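Local coordinates for acetyl-CoA C-acetyltransferase (Syntrophomonas wolfei subsp. wolfei, PDB 7N7Z), which probably catalyses the reversible condensation of two acetyl-CoA molecules into acetoacetyl-CoA and free CoA, at residues I125-Q130 against V143-S149; V153-A157 against D288-M292; H160-E166 against F239-V245. All coordinates share one frame. Residues are numbered along the deposited sequence.

Contact 1 of 3, residues I125-Q130 against V143-S149; sequences IPYLLQ and VQDAMLS
This beta hairpin illustrates how strands and a following helix can be fitted together, one methyl group filling the hollow at the bend. Strand 127-129, extended (L128 phi/psi -111/144°), runs antiparallel to 143-145, axes 4.7 Å apart at 148°. L128 and Q144 form the hydrogen-bonded pair (L128 N to Q144 O 2.9 Å, Q144 N to L128 O 3.1 Å). Y127 faces D145 in a non-hydrogen-bonded pair, CA to CA 4.9 Å. The Y127 ring (chi1 m) takes D145 CA over its face in a CH-pi contact, 3.8 Å from the centroid, with V143 CG2 at its edge, 3.7 Å from Y127 CD2. D145 N-caps helix 146-152 through a weak bond from M147 N to D145 OD1, 3.1 Å. At the bend A146 CB plugs a hollow lined by P126 O (3.4 Å), I125 CG2 (3.8 Å) and L128 CG (3.8 Å; chi1 m, chi2 t), and I125 CD1 leans on M147 CB at 3.6 Å. Water 1 lies 2.6 Å from both Q130 OE1 and Q144 OE1; water 2 accepts from Q130 N (3.1 Å) and lies 2.7 Å from Q144 OE1. Neighbouring subunits extend the ladder from both strands, consistent with the tetramerisation loop of bacterial thiolases. Backbone bonds thus set the strand pair, apolar contacts fill it, and D145 both caps the helix and salt-bridges R133 of the second subunit.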
loop_
_atom_site.group_PDB
_atom_site.type_symbol
_atom_site.label_atom_id
_atom_site.label_comp_id
_atom_site.label_asym_id
_atom_site.label_seq_id
_atom_site.Cartn_x
_atom_site.Cartn_y
_atom_site.Cartn_z
ATOM N N ILE B 125 10.543 -2.796 -10.808
ATOM C CA ILE B 125 10.693 -1.708 -9.834
ATOM C C ILE B 125 9.435 -1.647 -8.974
ATOM O O ILE B 125 8.317 -1.619 -9.518
ATOM C CB ILE B 125 10.939 -0.378 -10.552
ATOM C CG1 ILE B 125 12.299 -0.397 -11.257
ATOM C CG2 ILE B 125 10.885 0.779 -9.565
ATOM C CD1 ILE B 125 12.503 0.748 -12.232
ATOM N N PRO B 126 9.549 -1.641 -7.648
ATOM C CA PRO B 126 8.346 -1.635 -6.809
ATOM C C PRO B 126 7.679 -0.268 -6.795
ATOM O O PRO B 126 8.165 0.714 -7.363
ATOM C CB PRO B 126 8.873 -2.015 -5.421
ATOM C CG PRO B 126 10.304 -1.586 -5.429
ATOM C CD PRO B 126 10.786 -1.705 -6.846
ATOM N N TYR B 127 6.521 -0.231 -6.145
ATOM C CA TYR B 127 5.852 1.007 -5.778
ATOM C C TYR B 127 6.157 1.316 -4.316
ATOM O O TYR B 127 6.440 0.415 -3.522
ATOM C CB TYR B 127 4.340 0.902 -5.992
ATOM C CG TYR B 127 3.887 1.221 -7.401
ATOM C CD1 TYR B 127 4.380 0.514 -8.492
ATOM C CD2 TYR B 127 2.964 2.229 -7.640
ATOM C CE1 TYR B 127 3.964 0.807 -9.780
ATOM C CE2 TYR B 127 2.542 2.530 -8.922
ATOM C CZ TYR B 127 3.043 1.818 -9.987
ATOM O OH TYR B 127 2.621 2.121 -11.262
ATOM N N LEU B 128 6.094 2.598 -3.965
ATOM C CA LEU B 128 6.450 3.062 -2.631
ATOM C C LEU B 128 5.224 3.539 -1.865
ATOM O O LEU B 128 4.307 4.132 -2.444
ATOM C CB LEU B 128 7.465 4.207 -2.694
ATOM C CG LEU B 128 8.614 4.099 -3.695
ATOM C CD1 LEU B 128 9.304 5.448 -3.829
ATOM C CD2 LEU B 128 9.600 3.025 -3.275
ATOM N N LEU B 129 5.224 3.288 -0.558
ATOM C CA LEU B 129 4.273 3.878 0.382
ATOM C C LEU B 129 5.086 4.770 1.318
ATOM O O LEU B 129 5.700 4.286 2.274
ATOM C CB LEU B 129 3.505 2.806 1.147
ATOM C CG LEU B 129 2.588 1.908 0.314
ATOM C CD1 LEU B 129 1.969 0.828 1.190
ATOM C CD2 LEU B 129 1.505 2.728 -0.372
ATOM N N GLN B 130 5.091 6.074 1.034
ATOM C CA GLN B 130 5.995 6.981 1.736
ATOM C C GLN B 130 5.592 7.165 3.195
ATOM O O GLN B 130 6.457 7.250 4.075
ATOM C CB GLN B 130 6.043 8.327 1.011
ATOM C CG GLN B 130 7.159 9.256 1.474
ATOM C CD GLN B 130 8.544 8.685 1.230
ATOM O OE1 GLN B 130 9.109 8.836 0.145
ATOM N NE2 GLN B 130 9.103 8.033 2.244
ATOM N N VAL B 143 0.322 6.295 -3.763
ATOM C CA VAL B 143 1.167 5.122 -3.954
ATOM C C VAL B 143 1.998 5.396 -5.205
ATOM O O VAL B 143 1.465 5.481 -6.314
ATOM C CB VAL B 143 0.344 3.831 -4.068
ATOM C CG1 VAL B 143 -0.786 3.967 -5.085
ATOM C CG2 VAL B 143 1.243 2.649 -4.409
ATOM N N GLN B 144 3.306 5.553 -5.019
ATOM C CA GLN B 144 4.173 6.171 -6.012
ATOM C C GLN B 144 4.863 5.122 -6.871
ATOM O O GLN B 144 5.385 4.129 -6.353
ATOM C CB GLN B 144 5.225 7.046 -5.329
ATOM C CG GLN B 144 4.789 8.479 -5.104
ATOM C CD GLN B 144 5.733 9.230 -4.190
ATOM O OE1 GLN B 144 5.689 9.072 -2.971
ATOM N NE2 GLN B 144 6.595 10.051 -4.777
ATOM N N ASP B 145 4.870 5.356 -8.181
ATOM C CA ASP B 145 5.672 4.565 -9.108
ATOM C C ASP B 145 7.120 5.024 -8.986
ATOM O O ASP B 145 7.478 6.103 -9.469
ATOM C CB ASP B 145 5.151 4.724 -10.533
ATOM C CG ASP B 145 5.851 3.806 -11.515
ATOM O OD1 ASP B 145 6.938 3.293 -11.176
ATOM O OD2 ASP B 145 5.316 3.595 -12.622
ATOM N N ALA B 146 7.955 4.210 -8.335
ATOM C CA ALA B 146 9.326 4.627 -8.058
ATOM C C ALA B 146 10.123 4.850 -9.336
ATOM O O ALA B 146 11.015 5.705 -9.367
ATOM C CB ALA B 146 10.020 3.590 -7.177
ATOM N N MET B 147 9.830 4.090 -10.394
ATOM C CA MET B 147 10.524 4.305 -11.659
ATOM C C MET B 147 10.366 5.743 -12.132
ATOM O O MET B 147 11.250 6.276 -12.814
ATOM C CB MET B 147 10.000 3.336 -12.720
ATOM C CG MET B 147 10.655 3.491 -14.092
ATOM S SD MET B 147 9.538 3.140 -15.459
ATOM C CE MET B 147 8.966 1.505 -15.018
ATOM N N LEU B 148 9.252 6.384 -11.784
ATOM C CA LEU B 148 9.019 7.775 -12.147
ATOM C C LEU B 148 9.518 8.722 -11.059
ATOM O O LEU B 148 10.361 9.588 -11.316
ATOM C CB LEU B 148 7.526 8.001 -12.412
ATOM C CG LEU B 148 6.890 7.124 -13.491
ATOM C CD1 LEU B 148 5.411 7.446 -13.618
ATOM C CD2 LEU B 148 7.595 7.304 -14.824
ATOM N N SER B 149 9.016 8.554 -9.833
ATOM C CA SER B 149 9.294 9.522 -8.778
ATOM C C SER B 149 10.756 9.499 -8.352
ATOM O O SER B 149 11.304 10.542 -7.974
ATOM C CB SER B 149 8.386 9.257 -7.574
ATOM O OG SER B 149 8.631 7.977 -7.014
HETATM O O HOH W 1 8.205 9.405 -2.215
HETATM O O HOH W 2 4.215 7.333 -1.604
#

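Contact 2 of 3, residues V153-A157 against D288-M292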
loop_
_atom_site.group_PDB
_atom_site.type_symbol
_atom_site.label_atom_id
_atom_site.label_comp_id
_atom_site.label_asym_id
_atom_site.label_seq_id
_atom_site.Cartn_x
_atom_site.Cartn_y
_atom_site.Cartn_z
ATOM N N VAL B 153 11.174 10.959 -13.386
ATOM C CA VAL B 153 10.688 12.302 -13.090
ATOM C C VAL B 153 11.787 13.035 -12.329
ATOM O O VAL B 153 12.123 12.669 -11.200
ATOM C CB VAL B 153 9.381 12.272 -12.290
ATOM C CG1 VAL B 153 8.864 13.686 -12.069
ATOM C CG2 VAL B 153 8.339 11.434 -13.010
ATOM N N CYS B 154 12.353 14.064 -12.952
ATOM C CA CYS B 154 13.409 14.857 -12.338
ATOM C C CYS B 154 12.802 16.071 -11.645
ATOM O O CYS B 154 12.063 16.843 -12.265
ATOM C CB CYS B 154 14.428 15.300 -13.388
ATOM S SG CYS B 154 15.944 16.007 -12.702
ATOM N N GLN B 155 13.114 16.232 -10.357
ATOM C CA GLN B 155 12.602 17.380 -9.618
ATOM C C GLN B 155 13.153 18.684 -10.182
ATOM O O GLN B 155 12.416 19.665 -10.333
ATOM C CB GLN B 155 12.946 17.246 -8.135
ATOM C CG GLN B 155 12.160 16.165 -7.412
ATOM C CD GLN B 155 12.546 16.039 -5.952
ATOM O OE1 GLN B 155 13.623 16.470 -5.543
ATOM N NE2 GLN B 155 11.664 15.446 -5.154
ATOM N N LEU B 156 14.447 18.711 -10.504
ATOM C CA LEU B 156 15.044 19.923 -11.052
ATOM C C LEU B 156 14.424 20.282 -12.397
ATOM O O LEU B 156 14.246 21.464 -12.712
ATOM C CB LEU B 156 16.555 19.744 -11.190
ATOM C CG LEU B 156 17.313 19.534 -9.878
ATOM C CD1 LEU B 156 18.693 18.952 -10.144
ATOM C CD2 LEU B 156 17.417 20.838 -9.103
ATOM N N ALA B 157 14.088 19.275 -13.206
ATOM C CA ALA B 157 13.492 19.531 -14.510
ATOM C C ALA B 157 12.009 19.861 -14.424
ATOM O O ALA B 157 11.474 20.492 -15.342
ATOM C CB ALA B 157 13.690 18.324 -15.429
ATOM N N ASP B 288 22.594 21.895 -17.487
ATOM C CA ASP B 288 21.411 22.195 -16.693
ATOM C C ASP B 288 20.397 21.061 -16.798
ATOM O O ASP B 288 20.141 20.532 -17.883
ATOM C CB ASP B 288 20.780 23.510 -17.146
ATOM C CG ASP B 288 19.699 23.990 -16.199
ATOM O OD1 ASP B 288 18.571 23.455 -16.263
ATOM O OD2 ASP B 288 19.979 24.893 -15.385
ATOM N N ALA B 289 19.821 20.690 -15.652
ATOM C CA ALA B 289 18.896 19.561 -15.611
ATOM C C ALA B 289 17.788 19.703 -16.646
ATOM O O ALA B 289 17.340 18.709 -17.229
ATOM C CB ALA B 289 18.296 19.431 -14.210
ATOM N N LYS B 290 17.335 20.933 -16.891
ATOM C CA LYS B 290 16.227 21.158 -17.812
ATOM C C LYS B 290 16.608 20.922 -19.269
ATOM O O LYS B 290 15.718 20.895 -20.126
ATOM C CB LYS B 290 15.692 22.580 -17.630
ATOM C CG LYS B 290 15.284 22.891 -16.195
ATOM C CD LYS B 290 14.371 24.106 -16.111
ATOM C CE LYS B 290 12.900 23.710 -16.149
ATOM N NZ LYS B 290 12.437 23.398 -17.531
ATOM N N VAL B 291 17.894 20.752 -19.571
ATOM C CA VAL B 291 18.337 20.389 -20.913
ATOM C C VAL B 291 19.408 19.314 -20.783
ATOM O O VAL B 291 20.429 19.346 -21.480
ATOM C CB VAL B 291 18.861 21.612 -21.689
ATOM C CG1 VAL B 291 17.702 22.514 -22.092
ATOM C CG2 VAL B 291 19.882 22.377 -20.862
ATOM N N MET B 292 19.172 18.353 -19.886
ATOM C CA MET B 292 20.150 17.301 -19.629
ATOM C C MET B 292 20.581 16.594 -20.906
ATOM O O MET B 292 21.690 16.051 -20.971
ATOM C CB MET B 292 19.576 16.283 -18.635
ATOM C CG MET B 292 18.152 15.810 -18.935
ATOM S SD MET B 292 18.036 14.704 -20.356
ATOM C CE MET B 292 18.851 13.247 -19.713
#
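Two loops far apart in sequence can be joined by close van der Waals contact alone, as here. The apolar part centres on A289, whose CB lies 3.5 Å from L156 CB and 4.4 Å from C154 SG. A second group sets carbon against carbonyl oxygen: A157 CB is 4.1 Å from A289 O, and the K290 side chain runs alongside 156-157, with CG 3.9 Å from L156 O and CE 3.6 Å from A157 O. The backbones come close, A157 CA to K290 CA being 4.6 Å, the small side chains of A157 and A289 lying between the loops. Hydrogen bonds act within 288-292 instead. D288 OD1 accepts from K290 N at 2.9 Å in an Asx turn, V291 N to D288 O (2.8 Å) opens the 3-10 segment, and M292 N to A289 O (3.2 Å) continues it. The contact joins the loop after helix 146-152 to the one between strand 277-285 and helix 296-307, while helix 161-172 packs against both, its T164 touching A157 and M292.

Contact 3 of 3, residues H160-E166 against F239-V245; sequences HMGMTAE and FKKGGVV
A buried carboxylate can be satisfied by main-chain amides, as this docking of a loop on a helix demonstrates. Within the N-terminal thiolase part, the loop between helix 229-232 and strand 254-264 lies on the first turns of helix 161-172, nearest CA pairs G162-F239 (6.2 Å) and E166-G243 (6.6 Å). H160 N-caps the helix, ND1 accepting from G162 N at 3.3 Å. A type II turn, K240 to G243, is closed by G243 N to K240 O, 2.9 Å. G162 CA sits over the F239 ring face, 4.2 Å from its centroid, where a CB would clash. E166 (chi1 m, chi2 m) reaches into the loop: OE2 accepts from V245 N at 2.8 Å, OE1 weakly from V244 N at 3.3 Å. Water 3 donates to E166 OE2 and V245 O, both 2.7 Å, and weakly accepts from F239 N at 3.4 Å. V244 O bonds to N249 ND2; H160 NE2 has no modelled partner. Thus E166 spends its carboxylate on fastening the loop's backbone to the helix.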
loop_
_atom_site.group_PDB
_atom_site.type_symbol
_atom_site.label_atom_id
_atom_site.label_comp_id
_atom_site.label_asym_id
_atom_site.label_seq_id
_atom_site.Cartn_x
_atom_site.Cartn_y
_atom_site.Cartn_z
ATOM N N HIS B 160 8.759 14.702 -16.398
ATOM C CA HIS B 160 9.359 13.534 -17.033
ATOM C C HIS B 160 10.585 13.911 -17.854
ATOM O O HIS B 160 10.725 15.061 -18.282
ATOM C CB HIS B 160 8.326 12.842 -17.926
ATOM C CG HIS B 160 8.578 11.380 -18.128
ATOM N ND1 HIS B 160 9.521 10.902 -19.012
ATOM C CD2 HIS B 160 8.001 10.291 -17.568
ATOM C CE1 HIS B 160 9.518 9.581 -18.983
ATOM N NE2 HIS B 160 8.605 9.186 -18.115
ATOM N N MET B 161 11.482 12.945 -18.079
ATOM C CA MET B 161 12.627 13.195 -18.948
ATOM C C MET B 161 12.174 13.690 -20.316
ATOM O O MET B 161 12.836 14.535 -20.929
ATOM C CB MET B 161 13.464 11.924 -19.101
ATOM C CG MET B 161 14.166 11.476 -17.831
ATOM S SD MET B 161 15.467 12.605 -17.308
ATOM C CE MET B 161 15.648 12.135 -15.589
ATOM N N GLY B 162 11.048 13.171 -20.809
ATOM C CA GLY B 162 10.548 13.602 -22.102
ATOM C C GLY B 162 10.349 15.101 -22.191
ATOM O O GLY B 162 10.500 15.689 -23.264
ATOM N N MET B 163 10.012 15.741 -21.068
ATOM C CA MET B 163 9.839 17.190 -21.072
ATOM C C MET B 163 11.156 17.898 -21.362
ATOM O O MET B 163 11.182 18.902 -22.084
ATOM C CB MET B 163 9.264 17.655 -19.735
ATOM C CG MET B 163 7.967 16.967 -19.341
ATOM S SD MET B 163 6.606 17.356 -20.459
ATOM C CE MET B 163 5.911 18.799 -19.656
ATOM N N THR B 164 12.262 17.392 -20.809
ATOM C CA THR B 164 13.557 18.004 -21.084
ATOM C C THR B 164 13.952 17.832 -22.545
ATOM O O THR B 164 14.635 18.695 -23.107
ATOM C CB THR B 164 14.634 17.412 -20.171
ATOM O OG1 THR B 164 14.989 16.100 -20.626
ATOM C CG2 THR B 164 14.132 17.339 -18.733
ATOM N N ALA B 165 13.534 16.731 -23.175
ATOM C CA ALA B 165 13.726 16.596 -24.614
ATOM C C ALA B 165 12.904 17.634 -25.368
ATOM O O ALA B 165 13.353 18.169 -26.388
ATOM C CB ALA B 165 13.356 15.184 -25.067
ATOM N N GLU B 166 11.698 17.932 -24.878
ATOM C CA GLU B 166 10.889 18.975 -25.498
ATOM C C GLU B 166 11.580 20.329 -25.394
ATOM O O GLU B 166 11.476 21.160 -26.305
ATOM C CB GLU B 166 9.506 19.031 -24.845
ATOM C CG GLU B 166 8.572 17.883 -25.211
ATOM C CD GLU B 166 8.280 17.790 -26.699
ATOM O OE1 GLU B 166 8.766 18.649 -27.464
ATOM O OE2 GLU B 166 7.557 16.853 -27.104
ATOM N N PHE B 239 4.180 13.204 -24.024
ATOM C CA PHE B 239 4.432 13.926 -22.782
ATOM C C PHE B 239 3.960 15.372 -22.780
ATOM O O PHE B 239 3.844 15.954 -21.693
ATOM C CB PHE B 239 5.932 13.906 -22.449
ATOM C CG PHE B 239 6.530 12.529 -22.426
ATOM C CD1 PHE B 239 6.566 11.795 -21.252
ATOM C CD2 PHE B 239 7.058 11.969 -23.577
ATOM C CE1 PHE B 239 7.115 10.526 -21.227
ATOM C CE2 PHE B 239 7.610 10.701 -23.558
ATOM C CZ PHE B 239 7.638 9.979 -22.381
ATOM N N LYS B 240 3.685 15.974 -23.935
ATOM C CA LYS B 240 3.246 17.360 -23.981
ATOM C C LYS B 240 2.262 17.542 -25.125
ATOM O O LYS B 240 2.378 16.897 -26.171
ATOM C CB LYS B 240 4.428 18.322 -24.152
ATOM C CG LYS B 240 4.100 19.767 -23.820
ATOM C CD LYS B 240 5.285 20.685 -24.089
ATOM C CE LYS B 240 6.402 20.469 -23.078
ATOM N NZ LYS B 240 6.979 21.756 -22.601
ATOM N N LYS B 241 1.294 18.431 -24.918
ATOM C CA LYS B 241 0.349 18.757 -25.977
ATOM C C LYS B 241 1.095 19.344 -27.168
ATOM O O LYS B 241 1.861 20.301 -27.026
ATOM C CB LYS B 241 -0.704 19.744 -25.473
ATOM C CG LYS B 241 -1.242 19.434 -24.082
ATOM C CD LYS B 241 -2.708 19.842 -23.939
ATOM C CE LYS B 241 -2.960 20.687 -22.695
ATOM N NZ LYS B 241 -3.940 21.778 -22.963
ATOM N N GLY B 242 0.870 18.766 -28.344
ATOM C CA GLY B 242 1.598 19.193 -29.523
ATOM C C GLY B 242 3.095 19.024 -29.416
ATOM O O GLY B 242 3.838 19.671 -30.160
ATOM N N GLY B 243 3.563 18.173 -28.505
ATOM C CA GLY B 243 4.988 17.957 -28.358
ATOM C C GLY B 243 5.540 17.029 -29.423
ATOM O O GLY B 243 4.849 16.153 -29.944
ATOM N N VAL B 244 6.821 17.230 -29.747
ATOM C CA VAL B 244 7.458 16.446 -30.802
ATOM C C VAL B 244 7.896 15.066 -30.341
ATOM O O VAL B 244 8.275 14.238 -31.179
ATOM C CB VAL B 244 8.685 17.183 -31.374
ATOM C CG1 VAL B 244 8.280 18.544 -31.919
ATOM C CG2 VAL B 244 9.777 17.328 -30.316
ATOM N N VAL B 245 7.860 14.790 -29.041
ATOM C CA VAL B 245 8.334 13.522 -28.503
ATOM C C VAL B 245 7.183 12.525 -28.482
ATOM O O VAL B 245 6.106 12.813 -27.947
ATOM C CB VAL B 245 8.926 13.705 -27.095
ATOM C CG1 VAL B 245 9.281 12.354 -26.491
ATOM C CG2 VAL B 245 10.150 14.608 -27.147
HETATM O O HOH W 3 5.830 14.968 -26.368
#

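Overall arrangement
Followed from the N terminus, the chain first closes contact 1, a local hairpin whose return strand leads into helix 146-152. That helix hands over directly to contact 2: L148 O and V153 N, 2.6 Å apart, probably form a hydrogen bond. Contact 2 opens at 153-157 and stays open while contact 3 opens at 160-166 and closes at 239-245; it closes at 288-292, so contact 3 is nested within its loop. T164 of helix 161-172 joins these two, packing on A157, A289, K290 and M292. H160 packs back on L148. The series thereby ties the intersubunit hairpin to the helix 161-172 region; contact 2 alone joins the N-terminal to the C-terminal part of the thiolase chain.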